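Long-range contacts in transcriptional repressor (Vibrio fischeri, PDB 3KV1), which probably represses transcription by binding DNA under the control of a carbohydrate ligand, the part modelled being its putative sugar-binding domain: residues A[20-24]-A[241-247]; A[86-91]-A[117-123]; A[159-163]-A[176-180]; A[66-70]-A[226-230]; A[53-59]-A[80-85]. One frame throughout, in Å; residues are numbered along the deposited sequence. Where two conformers were deposited one is given.

Interaction 1 of 5, residues A[20-24]-A[241-247]; sequences FNLKR and LRTGVID
Two helix-to-strand turns of a Rossmann-like alpha/beta domain meet here, one leading from helix 10-20 into strand 24-28, the other from helix 234-242 into the neighbouring parallel strand 248-252. Both segments leave their helices through a residue of positive phi, Asn21 (55/47) and Gly244 (85/-1). In the second turn Val245 N donates to Thr243 OG1 at 3.2 Å, an ST turn. Across the gap the CA atoms of Phe20 and Leu241 lie 6.8 Å apart and those of Leu22 and Asp247 4.8 Å. Asp247 O receives two backbone donors, Lys23 N at 2.8 Å and Arg24 N at 3.2 Å, just ahead of the strand pairing, where Arg24 bonds on to Leu249. The apolar part is built from m,t leucines: Leu241 CD1 sits over the face of the Phe20 ring, 3.8 Å from its centroid and 3° off the normal (CH-pi), while Leu22 CD2 reaches Leu241 CD2 at 4.1 Å and Ile246 CG2 at 4.0 Å. Waters lie between Phe20 O (2.8 Å) and Ile246 O (2.9 Å), between Asn21 O (2.8 Å) and Ile246 O (2.6 Å), and between Asn21 O (3.0 Å) and Asp247 OD1 (2.8 Å); Asp247 OD2 accepts from Val224 N. The chemistry therefore has three parts: apolar and CH-pi side-chain packing, direct backbone bonds to Asp247 O, and Phe20 and Asn21 carbonyls reaching across through water.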
# COMPACT_ATOMS: atom_id res chain seq x y z
N PHE A 20 3.65 -27.68 23.75
CA PHE A 20 4.28 -26.50 23.17
C PHE A 20 3.83 -25.19 23.81
O PHE A 20 4.11 -24.12 23.29
CB PHE A 20 4.07 -26.49 21.65
CG PHE A 20 4.74 -27.64 20.94
CD1 PHE A 20 6.13 -27.73 20.89
CD2 PHE A 20 3.98 -28.67 20.37
CE1 PHE A 20 6.76 -28.80 20.25
CE2 PHE A 20 4.60 -29.75 19.73
CZ PHE A 20 5.99 -29.82 19.67
N ASN A 21 3.14 -25.29 24.94
CA ASN A 21 2.70 -24.11 25.66
C ASN A 21 1.85 -23.18 24.78
O ASN A 21 2.08 -21.98 24.74
CB ASN A 21 3.91 -23.36 26.18
CG ASN A 21 3.81 -23.07 27.63
OD1 ASN A 21 3.31 -22.01 28.03
ND2 ASN A 21 4.27 -24.02 28.45
N LEU A 22 0.89 -23.74 24.06
CA LEU A 22 0.05 -22.93 23.20
C LEU A 22 -1.19 -22.52 23.95
O LEU A 22 -1.56 -23.13 24.97
CB LEU A 22 -0.40 -23.74 21.99
CG LEU A 22 0.77 -24.31 21.17
CD1 LEU A 22 0.28 -25.40 20.19
CD2 LEU A 22 1.39 -23.15 20.42
N LYS A 23 -1.85 -21.52 23.43
CA LYS A 23 -3.23 -21.19 23.81
C LYS A 23 -4.22 -22.16 23.15
O LYS A 23 -5.22 -22.55 23.76
CB LYS A 23 -3.57 -19.76 23.37
CG LYS A 23 -2.92 -18.69 24.27
CD LYS A 23 -3.57 -17.28 24.03
CE LYS A 23 -2.77 -16.12 24.64
NZ LYS A 23 -3.59 -14.86 24.45
N ARG A 24 -3.95 -22.51 21.89
CA ARG A 24 -4.85 -23.33 21.08
C ARG A 24 -4.02 -24.11 20.08
O ARG A 24 -2.92 -23.70 19.71
CB ARG A 24 -5.85 -22.47 20.28
CG ARG A 24 -7.02 -21.88 21.05
CD ARG A 24 -7.99 -22.97 21.56
NE ARG A 24 -8.81 -23.58 20.52
CZ ARG A 24 -9.91 -23.03 19.99
NH1 ARG A 24 -10.31 -21.83 20.39
NH2 ARG A 24 -10.60 -23.69 19.06
N LEU A 241 8.04 -23.44 16.50
CA LEU A 241 7.49 -23.68 17.83
C LEU A 241 8.54 -23.44 18.90
O LEU A 241 8.24 -22.88 19.94
CB LEU A 241 6.91 -25.08 17.95
CG LEU A 241 5.56 -25.21 17.23
CD1 LEU A 241 5.25 -26.70 17.14
CD2 LEU A 241 4.44 -24.43 17.94
N ARG A 242 9.78 -23.80 18.60
CA ARG A 242 10.84 -23.64 19.59
C ARG A 242 11.19 -22.18 19.89
O ARG A 242 11.78 -21.92 20.94
CB ARG A 242 12.09 -24.47 19.22
CG ARG A 242 11.78 -25.95 19.43
CD ARG A 242 12.95 -26.79 18.97
NE ARG A 242 12.75 -28.22 19.25
CZ ARG A 242 13.32 -29.19 18.55
NH1 ARG A 242 14.13 -28.89 17.54
NH2 ARG A 242 13.10 -30.47 18.87
N THR A 243 10.79 -21.24 19.02
CA THR A 243 11.11 -19.84 19.28
C THR A 243 10.31 -19.33 20.45
O THR A 243 10.66 -18.33 21.05
CB THR A 243 10.72 -18.89 18.13
OG1 THR A 243 9.29 -18.93 17.97
CG2 THR A 243 11.41 -19.28 16.86
N GLY A 244 9.20 -20.01 20.73
CA GLY A 244 8.32 -19.63 21.83
C GLY A 244 7.29 -18.56 21.49
O GLY A 244 6.49 -18.17 22.34
N VAL A 245 7.29 -18.06 20.26
CA VAL A 245 6.38 -16.93 20.00
C VAL A 245 4.97 -17.31 19.60
O VAL A 245 4.08 -16.43 19.57
CB VAL A 245 6.94 -15.94 18.96
CG1 VAL A 245 8.35 -15.48 19.36
CG2 VAL A 245 6.96 -16.57 17.59
N ILE A 246 4.74 -18.58 19.29
CA ILE A 246 3.44 -18.97 18.74
C ILE A 246 2.41 -19.22 19.82
O ILE A 246 2.71 -19.90 20.82
CB ILE A 246 3.59 -20.20 17.87
CG1 ILE A 246 4.48 -19.87 16.68
CG2 ILE A 246 2.21 -20.66 17.36
CD1 ILE A 246 4.78 -21.10 15.83
N ASP A 247 1.22 -18.64 19.65
CA ASP A 247 0.14 -18.90 20.60
C ASP A 247 -0.93 -19.85 20.07
O ASP A 247 -1.51 -20.64 20.84
CB ASP A 247 -0.45 -17.58 21.02
CG ASP A 247 0.62 -16.64 21.55
OD1 ASP A 247 1.21 -17.00 22.61
OD2 ASP A 247 0.92 -15.59 20.90
O HOH W 1 4.63 -21.65 22.13
O HOH W 2 0.88 -19.25 24.32
O HOH W 3 3.34 -19.95 23.31

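Interaction 2 of 5, residues A[86-91]-A[117-123]; sequences SAIGGT and TLYAPAY
Gly89 is pressed so tightly against the opposing backbone that a side chain has no room: its CA lies 3.7 Å from Ala122 CA and 3.1 Å from Ala120 O, and an ideal CB would fall 2.3 Å from Pro121 O. Around this point the irregular loops 86-91 and 117-123, the latter with an inverse gamma turn centred on Tyr119, form a single beta bridge, Gly90 with Pro121 (CA-CA 4.5 Å). Gly90 N donates to Ala120 O at 2.9 Å. Ala122 N donates to Gly90 O at 2.8 Å, and Pro121 CA adds a CA-H...O contact of 3.4 Å to Gly90 O. Nearer the strands, Ser86 and Thr117 have CA atoms 5.6 Å apart, and Leu118 (t,p) brings CD2 to 3.6 Å from both Gly89 N and Ile88 C. Ile88 (t,t) places CG1 4.1 Å from Ala122 CB. A water joins Gly90 O (3.0 Å) to Tyr123 N (3.3 Å, weak). Tyr119 OH bonds to Asp101 of the second subunit, whereas Tyr123 OH turns to His164 and Gln63 of its own chain. Loops following the C-terminal ends of parallel strands, here 83-86 and 114-116, usually form the ligand pockets of Rossmann-like domains; a glycerol near Tyr123, probably from the crystallisation liquor, is compatible with one here.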
# COMPACT_ATOMS: atom_id res chain seq x y z
N SER A 86 -0.22 -4.54 7.60
CA SER A 86 0.89 -5.31 7.00
C SER A 86 2.08 -5.37 7.91
O SER A 86 2.52 -4.33 8.43
CB SER A 86 1.31 -4.65 5.69
OG SER A 86 0.28 -4.74 4.74
N ALA A 87 2.64 -6.57 8.09
CA ALA A 87 3.81 -6.74 8.95
C ALA A 87 5.08 -6.86 8.14
O ALA A 87 6.15 -7.08 8.70
CB ALA A 87 3.67 -8.02 9.82
N ILE A 88 4.95 -6.75 6.83
CA ILE A 88 6.09 -6.89 5.93
C ILE A 88 5.73 -6.04 4.71
O ILE A 88 4.55 -5.83 4.44
CB ILE A 88 6.39 -8.37 5.58
CG1 ILE A 88 7.56 -8.45 4.60
CG2 ILE A 88 5.14 -9.06 4.96
CD1 ILE A 88 8.12 -9.90 4.40
N GLY A 89 6.74 -5.51 4.03
CA GLY A 89 6.54 -4.60 2.90
C GLY A 89 5.97 -5.29 1.67
O GLY A 89 5.73 -6.52 1.66
N GLY A 90 5.79 -4.53 0.59
CA GLY A 90 5.15 -5.05 -0.60
C GLY A 90 6.09 -5.62 -1.64
O GLY A 90 7.26 -5.33 -1.66
N THR A 91 5.51 -6.40 -2.54
CA THR A 91 6.25 -7.05 -3.60
C THR A 91 5.72 -6.57 -4.96
O THR A 91 4.54 -6.24 -5.07
CB THR A 91 6.07 -8.57 -3.48
OG1 THR A 91 4.67 -8.87 -3.36
CG2 THR A 91 6.78 -9.09 -2.23
N THR A 117 -1.45 -0.12 5.14
CA THR A 117 -0.32 -0.54 4.30
C THR A 117 1.03 -0.16 4.91
O THR A 117 1.15 0.90 5.54
CB THR A 117 -0.47 0.08 2.89
OG1 THR A 117 -1.63 -0.48 2.26
CG2 THR A 117 0.76 -0.19 2.02
N LEU A 118 2.03 -1.03 4.76
CA LEU A 118 3.40 -0.66 5.09
C LEU A 118 3.98 -0.11 3.79
O LEU A 118 4.10 -0.87 2.81
CB LEU A 118 4.18 -1.89 5.59
CG LEU A 118 5.61 -1.62 6.06
CD1 LEU A 118 5.67 -0.62 7.21
CD2 LEU A 118 6.23 -2.96 6.49
N TYR A 119 4.27 1.21 3.74
CA TYR A 119 4.75 1.85 2.50
C TYR A 119 6.25 1.67 2.26
O TYR A 119 7.02 2.65 2.28
CB TYR A 119 4.38 3.36 2.50
CG TYR A 119 2.89 3.53 2.44
CD1 TYR A 119 2.18 3.96 3.56
CD2 TYR A 119 2.18 3.20 1.29
CE1 TYR A 119 0.79 4.09 3.52
CE2 TYR A 119 0.77 3.31 1.25
CZ TYR A 119 0.10 3.75 2.37
OH TYR A 119 -1.29 3.85 2.33
N ALA A 120 6.66 0.41 2.06
CA ALA A 120 8.04 0.08 1.78
C ALA A 120 8.03 -1.27 1.08
O ALA A 120 7.10 -2.07 1.27
CB ALA A 120 8.81 -0.08 3.09
N PRO A 121 9.06 -1.53 0.29
CA PRO A 121 9.11 -2.87 -0.32
C PRO A 121 9.44 -3.95 0.73
O PRO A 121 10.06 -3.66 1.76
CB PRO A 121 10.28 -2.79 -1.31
CG PRO A 121 10.97 -1.51 -1.08
CD PRO A 121 10.19 -0.67 -0.07
N ALA A 122 9.07 -5.18 0.43
CA ALA A 122 9.38 -6.32 1.32
C ALA A 122 10.89 -6.56 1.38
O ALA A 122 11.43 -6.88 2.45
CB ALA A 122 8.70 -7.58 0.81
N TYR A 123 11.57 -6.40 0.25
CA TYR A 123 12.98 -6.81 0.12
C TYR A 123 13.87 -5.70 -0.39
O TYR A 123 13.43 -4.88 -1.21
CB TYR A 123 13.13 -8.01 -0.84
CG TYR A 123 12.31 -9.19 -0.39
CD1 TYR A 123 12.55 -9.80 0.83
CD2 TYR A 123 11.28 -9.68 -1.18
CE1 TYR A 123 11.79 -10.88 1.27
CE2 TYR A 123 10.52 -10.77 -0.77
CZ TYR A 123 10.77 -11.36 0.46
OH TYR A 123 10.02 -12.45 0.86
O HOH W 4 2.55 -3.16 2.64
O HOH W 5 9.98 -6.02 -2.67

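Interaction 3 of 5, residues A[159-163]-A[176-180]; sequences MDENS and FVEAR
This is side-chain packing between two helices on the periphery of the domain: the short, weakly bonded turn 159-162, directly after strand 151-158, and helix 173-181. The segments run in opposite senses, with CA-CA distances of 7.7 Å for Met159 and Arg180 and 7.9 Å for Ser163 and Phe176. Selenomethionine Met159, with all three chi angles in the m well, curls toward the other helix and has more surface covered than any other residue of the pair, followed by Phe176. Phe176, with chi1 t and chi2 81°, extends its ring so that Met159 CE lies over one face, 3.7 Å from the ring centroid and 10° off the normal, a CH-pi contact. Met159 SE is 4.7 Å from that centroid and 33° off the normal, an oblique Met-aromatic approach. The same CE atom of Met159 touches Ala179 CB at 3.8 Å. Arg180, extended through chi3 (t,t,t), brings NH1 to 3.8 Å from Met159 CG, and a water bridges Met159 N (3.0 Å) and Arg180 NH1 (2.6 Å). Within the turn Ser163 OG donates to Asp160 O at 3.0 Å, and Asn162 ND2 bonds to Asp188 outside the contact. Dispersion and CH-pi forces thus provide the direct contact, and the water supplies the polar link between the helices, accepting a hydrogen bond from each side.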
# COMPACT_ATOMS: atom_id res chain seq x y z
N MSE A 159 12.89 -22.90 3.73
CA MSE A 159 13.83 -22.07 2.99
C MSE A 159 13.39 -21.94 1.53
O MSE A 159 13.48 -20.86 0.93
CB MSE A 159 15.27 -22.59 3.10
CG MSE A 159 15.97 -22.19 4.40
SE MSE A 159 16.33 -20.26 4.44
CE MSE A 159 18.01 -20.29 3.45
N ASP A 160 12.86 -23.04 0.99
CA ASP A 160 12.46 -23.12 -0.40
C ASP A 160 11.27 -22.21 -0.74
O ASP A 160 11.05 -21.87 -1.90
CB ASP A 160 12.15 -24.58 -0.78
CG ASP A 160 13.18 -25.57 -0.22
OD1 ASP A 160 13.65 -26.43 -0.99
OD2 ASP A 160 13.53 -25.48 0.99
N GLU A 161 10.50 -21.83 0.28
CA GLU A 161 9.39 -20.91 0.12
C GLU A 161 9.91 -19.47 0.01
O GLU A 161 9.23 -18.60 -0.54
CB GLU A 161 8.45 -21.01 1.30
CG GLU A 161 7.01 -21.18 0.91
CD GLU A 161 6.15 -21.59 2.09
OE1 GLU A 161 6.38 -22.70 2.63
OE2 GLU A 161 5.27 -20.78 2.47
N ASN A 162 11.10 -19.22 0.54
CA ASN A 162 11.71 -17.89 0.47
C ASN A 162 12.59 -17.64 -0.75
O ASN A 162 13.05 -16.53 -0.98
CB ASN A 162 12.50 -17.62 1.74
CG ASN A 162 11.61 -17.48 2.94
OD1 ASN A 162 10.91 -16.46 3.11
ND2 ASN A 162 11.59 -18.51 3.77
N SER A 163 12.81 -18.68 -1.54
CA SER A 163 13.65 -18.59 -2.72
C SER A 163 13.35 -17.39 -3.63
O SER A 163 14.18 -17.03 -4.47
CB SER A 163 13.57 -19.89 -3.52
OG SER A 163 12.26 -20.08 -4.04
N PHE A 176 22.11 -17.62 -0.13
CA PHE A 176 20.95 -18.42 0.30
C PHE A 176 21.35 -19.79 0.86
O PHE A 176 20.91 -20.20 1.93
CB PHE A 176 19.99 -18.57 -0.87
CG PHE A 176 18.65 -19.11 -0.49
CD1 PHE A 176 17.68 -18.27 0.05
CD2 PHE A 176 18.34 -20.45 -0.66
CE1 PHE A 176 16.44 -18.75 0.41
CE2 PHE A 176 17.10 -20.94 -0.31
CZ PHE A 176 16.15 -20.09 0.23
N VAL A 177 22.20 -20.52 0.14
CA VAL A 177 22.63 -21.81 0.63
C VAL A 177 23.41 -21.62 1.91
O VAL A 177 23.27 -22.40 2.84
CB VAL A 177 23.56 -22.53 -0.39
CG1 VAL A 177 24.22 -23.72 0.28
CG2 VAL A 177 22.77 -22.92 -1.62
N GLU A 178 24.22 -20.56 1.96
CA GLU A 178 25.01 -20.27 3.16
C GLU A 178 24.18 -19.89 4.40
O GLU A 178 24.54 -20.23 5.51
CB GLU A 178 26.08 -19.22 2.87
CG GLU A 178 27.24 -19.85 2.10
CD GLU A 178 28.16 -18.86 1.44
OE1 GLU A 178 28.01 -17.65 1.70
OE2 GLU A 178 29.04 -19.31 0.65
N ALA A 179 23.04 -19.22 4.19
CA ALA A 179 22.12 -18.96 5.31
C ALA A 179 21.67 -20.27 5.96
O ALA A 179 21.59 -20.40 7.19
CB ALA A 179 20.89 -18.17 4.81
N ARG A 180 21.37 -21.26 5.14
CA ARG A 180 21.01 -22.58 5.65
C ARG A 180 22.19 -23.31 6.27
O ARG A 180 22.09 -23.86 7.37
CB ARG A 180 20.39 -23.43 4.55
CG ARG A 180 19.98 -24.83 5.03
CD ARG A 180 19.28 -25.63 3.93
NE ARG A 180 18.65 -26.85 4.45
CZ ARG A 180 17.47 -26.88 5.06
NH1 ARG A 180 16.79 -25.75 5.26
NH2 ARG A 180 16.96 -28.04 5.49
O HOH W 6 14.24 -25.19 5.18

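Interaction 4 of 5, residues A[66-70]-A[226-230]; sequences NVAAV and AMASE
Selenomethionine Met227 on the strand and Asn66 on the helix account for most of this buried contact, a helix packed on central parallel strands of a Rossmann-like alpha/beta domain; their CA atoms are 6.2 Å apart and their CB atoms 4.2 Å. Met227 follows an m,t,p course (-48°, 179°, 47°) in the conformer given. The trans chi2 carries SE out to the helix, 3.3 Å from Val70 CG2 and 4.4 Å from Val67 CA, and the p turn at chi3 folds CE back to 3.4 Å from Asn66 O. Val70 is t at chi1, which aims CG2 at the selenium. Asn66, m with chi2 -48°, leaves ND2 3.4 Å from Met227 O at too poor an angle to bond, and works instead through water. One water lies 2.9 Å from Asn66 OD1 and 2.7 Å from Ser229 OG. A second donates to Asn66 OD1 at 3.1 Å and to Glu230 OE2 at 2.7 Å. Ser229 is m; Glu230 is m,t, and its OE2 also forms a salt bridge with Lys233 NZ. In the fold, helix 65-72 packs against strands 151-158 and 223-227, where Val67 and Met227 both touch Leu153; helix 34-52 borders the contact beside Asn66 and Ser229, and helix 100-111 beside Val67 and Ala68.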
# COMPACT_ATOMS: atom_id res chain seq x y z
N ASN A 66 -0.13 -19.59 2.88
CA ASN A 66 -0.87 -20.07 4.06
C ASN A 66 -1.79 -18.95 4.56
O ASN A 66 -2.98 -19.15 4.79
CB ASN A 66 0.09 -20.49 5.18
CG ASN A 66 0.95 -21.70 4.81
OD1 ASN A 66 0.44 -22.69 4.31
ND2 ASN A 66 2.26 -21.62 5.07
N VAL A 67 -1.22 -17.75 4.68
CA VAL A 67 -2.00 -16.60 5.17
C VAL A 67 -3.10 -16.20 4.18
O VAL A 67 -4.25 -15.92 4.57
CB VAL A 67 -1.05 -15.41 5.50
CG1 VAL A 67 -1.84 -14.18 6.02
CG2 VAL A 67 0.01 -15.85 6.52
N ALA A 68 -2.77 -16.22 2.89
CA ALA A 68 -3.73 -15.79 1.87
C ALA A 68 -4.97 -16.69 1.90
O ALA A 68 -6.09 -16.20 1.70
CB ALA A 68 -3.09 -15.83 0.48
N ALA A 69 -4.77 -17.97 2.19
CA ALA A 69 -5.90 -18.92 2.26
C ALA A 69 -6.97 -18.46 3.28
O ALA A 69 -8.16 -18.72 3.08
CB ALA A 69 -5.41 -20.35 2.59
N VAL A 70 -6.55 -17.78 4.35
CA VAL A 70 -7.53 -17.32 5.37
C VAL A 70 -8.39 -16.21 4.78
O VAL A 70 -9.59 -16.16 4.98
CB VAL A 70 -6.80 -16.82 6.65
CG1 VAL A 70 -7.81 -16.30 7.69
CG2 VAL A 70 -5.90 -17.97 7.26
N ALA A 226 -0.11 -19.12 13.86
CA ALA A 226 0.88 -19.56 12.86
C ALA A 226 0.31 -20.77 12.14
O ALA A 226 -0.26 -21.70 12.74
CB ALA A 226 2.21 -19.89 13.52
N MSE A 227 0.56 -20.80 10.84
CA MSE A 227 -0.12 -21.73 9.97
C MSE A 227 0.86 -22.49 9.06
O MSE A 227 1.66 -21.87 8.37
CB MSE A 227 -1.12 -20.92 9.14
CG MSE A 227 -1.99 -19.94 9.96
SE MSE A 227 -3.10 -19.04 8.64
CE MSE A 227 -3.65 -20.75 7.66
N ALA A 228 0.79 -23.82 9.04
CA ALA A 228 1.56 -24.58 8.05
C ALA A 228 0.78 -25.84 7.69
O ALA A 228 0.14 -26.42 8.55
CB ALA A 228 2.91 -24.96 8.61
N SER A 229 0.87 -26.29 6.45
CA SER A 229 0.06 -27.45 6.07
C SER A 229 0.86 -28.69 5.70
O SER A 229 0.33 -29.81 5.67
CB SER A 229 -0.85 -27.10 4.89
OG SER A 229 -1.93 -26.31 5.33
N GLU A 230 2.13 -28.50 5.39
CA GLU A 230 2.91 -29.56 4.77
C GLU A 230 3.78 -30.32 5.75
O GLU A 230 4.73 -29.75 6.30
CB GLU A 230 3.77 -28.97 3.65
CG GLU A 230 2.97 -28.40 2.50
CD GLU A 230 3.75 -27.37 1.68
OE1 GLU A 230 4.29 -27.73 0.62
OE2 GLU A 230 3.80 -26.20 2.11
O HOH W 7 -1.53 -23.76 6.21
O HOH W 8 1.82 -24.40 2.18

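Interaction 5 of 5, residues A[53-59]-A[80-85]; sequences LQEGMAV and RNARFV
Parallel strands 58-61 and 83-86, the two strands of a beta-alpha-beta crossover through helix 65-72, pair here from their N-terminal approaches onward. Leu53, Val59 and Arg80 have the most surface covered. Leu53 (t,p) packs CG 3.7 Å from Ala82 CB and CD2 3.6 Å from Phe84 CZ. Val59 (t) lies on the same face of the sheet as Phe84, its CG2 3.7 Å from Phe84 CE2, while Ala58 and Arg83 point to the other face; the paired CA atoms are 4.5 Å apart for Ala58 and Arg83 and 5.0 Å for Val59 and Phe84. The ladder runs Met57 O to Arg83 N (2.9 Å), Val59 N to Arg83 O (2.9 Å) and Val59 O to Val85 N (2.8 Å). Ahead of it a type II turn from Gln54 to Met57 has Gly56 at phi/psi 87/-9, angles that favour glycine, and Gly56 N donates to Asn81 O at 2.9 Å. Asn81 itself is the centre of an inverse gamma turn. Arg80, coiled back by its p,m,m rotamer, binds carbonyls at the end of helix 34-52, among them Asn50 O through NH2; within the contact its NH1 donates to Leu53 O at 2.7 Å.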
# COMPACT_ATOMS: atom_id res chain seq x y z
N LEU A 53 -11.79 -11.86 17.08
CA LEU A 53 -11.28 -10.55 16.65
C LEU A 53 -12.36 -9.48 16.88
O LEU A 53 -13.31 -9.37 16.12
CB LEU A 53 -10.87 -10.63 15.17
CG LEU A 53 -10.37 -9.33 14.55
CD1 LEU A 53 -9.17 -8.79 15.32
CD2 LEU A 53 -10.01 -9.59 13.07
N GLN A 54 -12.23 -8.69 17.94
CA GLN A 54 -13.27 -7.71 18.26
C GLN A 54 -13.12 -6.40 17.48
O GLN A 54 -12.02 -6.07 17.04
CB GLN A 54 -13.25 -7.39 19.77
CG GLN A 54 -13.41 -8.64 20.68
CD GLN A 54 -14.69 -9.42 20.35
OE1 GLN A 54 -15.79 -8.91 20.53
NE2 GLN A 54 -14.53 -10.64 19.84
N GLU A 55 -14.22 -5.67 17.33
CA GLU A 55 -14.16 -4.31 16.80
C GLU A 55 -13.06 -3.54 17.53
O GLU A 55 -12.92 -3.64 18.76
CB GLU A 55 -15.50 -3.59 17.01
CG GLU A 55 -15.95 -3.55 18.46
CD GLU A 55 -17.04 -2.51 18.70
OE1 GLU A 55 -17.70 -2.11 17.73
OE2 GLU A 55 -17.22 -2.11 19.87
N GLY A 56 -12.25 -2.80 16.78
CA GLY A 56 -11.20 -2.00 17.39
C GLY A 56 -9.87 -2.72 17.62
O GLY A 56 -8.88 -2.10 18.02
N MSE A 57 -9.84 -4.04 17.42
CA MSE A 57 -8.60 -4.80 17.53
C MSE A 57 -7.94 -4.86 16.16
O MSE A 57 -8.57 -4.54 15.13
CB MSE A 57 -8.85 -6.21 18.05
CG MSE A 57 -9.48 -6.19 19.44
SE MSE A 57 -9.54 -7.98 20.20
CE MSE A 57 -10.16 -7.51 21.98
N ALA A 58 -6.69 -5.26 16.17
CA ALA A 58 -5.87 -5.29 14.97
C ALA A 58 -5.16 -6.62 14.82
O ALA A 58 -4.87 -7.30 15.82
CB ALA A 58 -4.85 -4.18 15.05
N VAL A 59 -4.84 -6.94 13.58
CA VAL A 59 -4.07 -8.16 13.24
C VAL A 59 -2.83 -7.75 12.43
O VAL A 59 -2.97 -7.00 11.42
CB VAL A 59 -4.93 -9.16 12.37
CG1 VAL A 59 -4.15 -10.46 12.16
CG2 VAL A 59 -6.32 -9.42 13.01
N ARG A 80 -17.19 -6.74 11.60
CA ARG A 80 -16.74 -5.92 12.71
C ARG A 80 -15.63 -5.00 12.25
O ARG A 80 -14.91 -5.33 11.30
CB ARG A 80 -16.32 -6.79 13.92
CG ARG A 80 -14.86 -7.31 13.98
CD ARG A 80 -14.50 -8.31 12.87
NE ARG A 80 -15.43 -9.43 12.66
CZ ARG A 80 -15.40 -10.60 13.30
NH1 ARG A 80 -14.50 -10.85 14.24
NH2 ARG A 80 -16.26 -11.55 12.96
N ASN A 81 -15.49 -3.86 12.92
CA ASN A 81 -14.51 -2.87 12.49
C ASN A 81 -13.11 -3.13 13.05
O ASN A 81 -12.63 -2.41 13.94
CB ASN A 81 -14.98 -1.46 12.82
CG ASN A 81 -14.12 -0.40 12.15
OD1 ASN A 81 -13.38 -0.70 11.21
ND2 ASN A 81 -14.22 0.84 12.62
N ALA A 82 -12.46 -4.14 12.52
CA ALA A 82 -11.11 -4.50 12.97
C ALA A 82 -10.09 -3.98 11.95
O ALA A 82 -10.46 -3.61 10.83
CB ALA A 82 -10.99 -6.00 13.12
N ARG A 83 -8.83 -3.89 12.34
CA ARG A 83 -7.81 -3.38 11.43
C ARG A 83 -6.90 -4.54 11.06
O ARG A 83 -6.61 -5.44 11.87
CB ARG A 83 -6.96 -2.27 12.07
CG ARG A 83 -7.51 -0.84 11.92
CD ARG A 83 -6.44 0.20 12.29
NE ARG A 83 -6.05 0.08 13.69
CZ ARG A 83 -4.83 0.31 14.17
NH1 ARG A 83 -3.84 0.69 13.36
NH2 ARG A 83 -4.61 0.17 15.47
N PHE A 84 -6.45 -4.51 9.81
CA PHE A 84 -5.49 -5.48 9.30
C PHE A 84 -4.25 -4.72 8.83
O PHE A 84 -4.34 -3.92 7.89
CB PHE A 84 -6.13 -6.30 8.17
CG PHE A 84 -7.29 -7.13 8.64
CD1 PHE A 84 -8.58 -6.63 8.59
CD2 PHE A 84 -7.06 -8.36 9.25
CE1 PHE A 84 -9.65 -7.40 9.06
CE2 PHE A 84 -8.11 -9.11 9.73
CZ PHE A 84 -9.41 -8.61 9.64
N VAL A 85 -3.12 -4.95 9.50
CA VAL A 85 -1.92 -4.14 9.32
C VAL A 85 -0.81 -4.99 8.72
O VAL A 85 -0.48 -6.07 9.26
CB VAL A 85 -1.40 -3.59 10.66
CG1 VAL A 85 -0.26 -2.61 10.40
CG2 VAL A 85 -2.54 -2.91 11.45
O HOH W 9 -17.75 -3.07 14.51

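How the interactions relate
All five contacts belong to one Rossmann-like domain. Interactions 4 and 5 share a beta-alpha-beta unit: helix 65-72, packed on Met227 in the former, joins the strands paired in the latter, and the nearest atoms of the two are about 7 Å apart. Interaction 2 continues the second of those strands into its following loop. Interaction 1 closes the longest loop of chain, enclosing the others, and touches interaction 4 where Ile246 CD1 meets Ala226 CB at 3.7 Å. Interaction 3 approaches interaction 4 through Glu161 OE2 and Asn66 ND2, 4.1 Å apart, and interaction 2 to about 5 Å between nearest atoms. Glycerols, probably from the crystallisation liquor, beside Tyr123 and Asn162 may mark the putative sugar pocket, but weakly: others lie by Arg24 and Gln54.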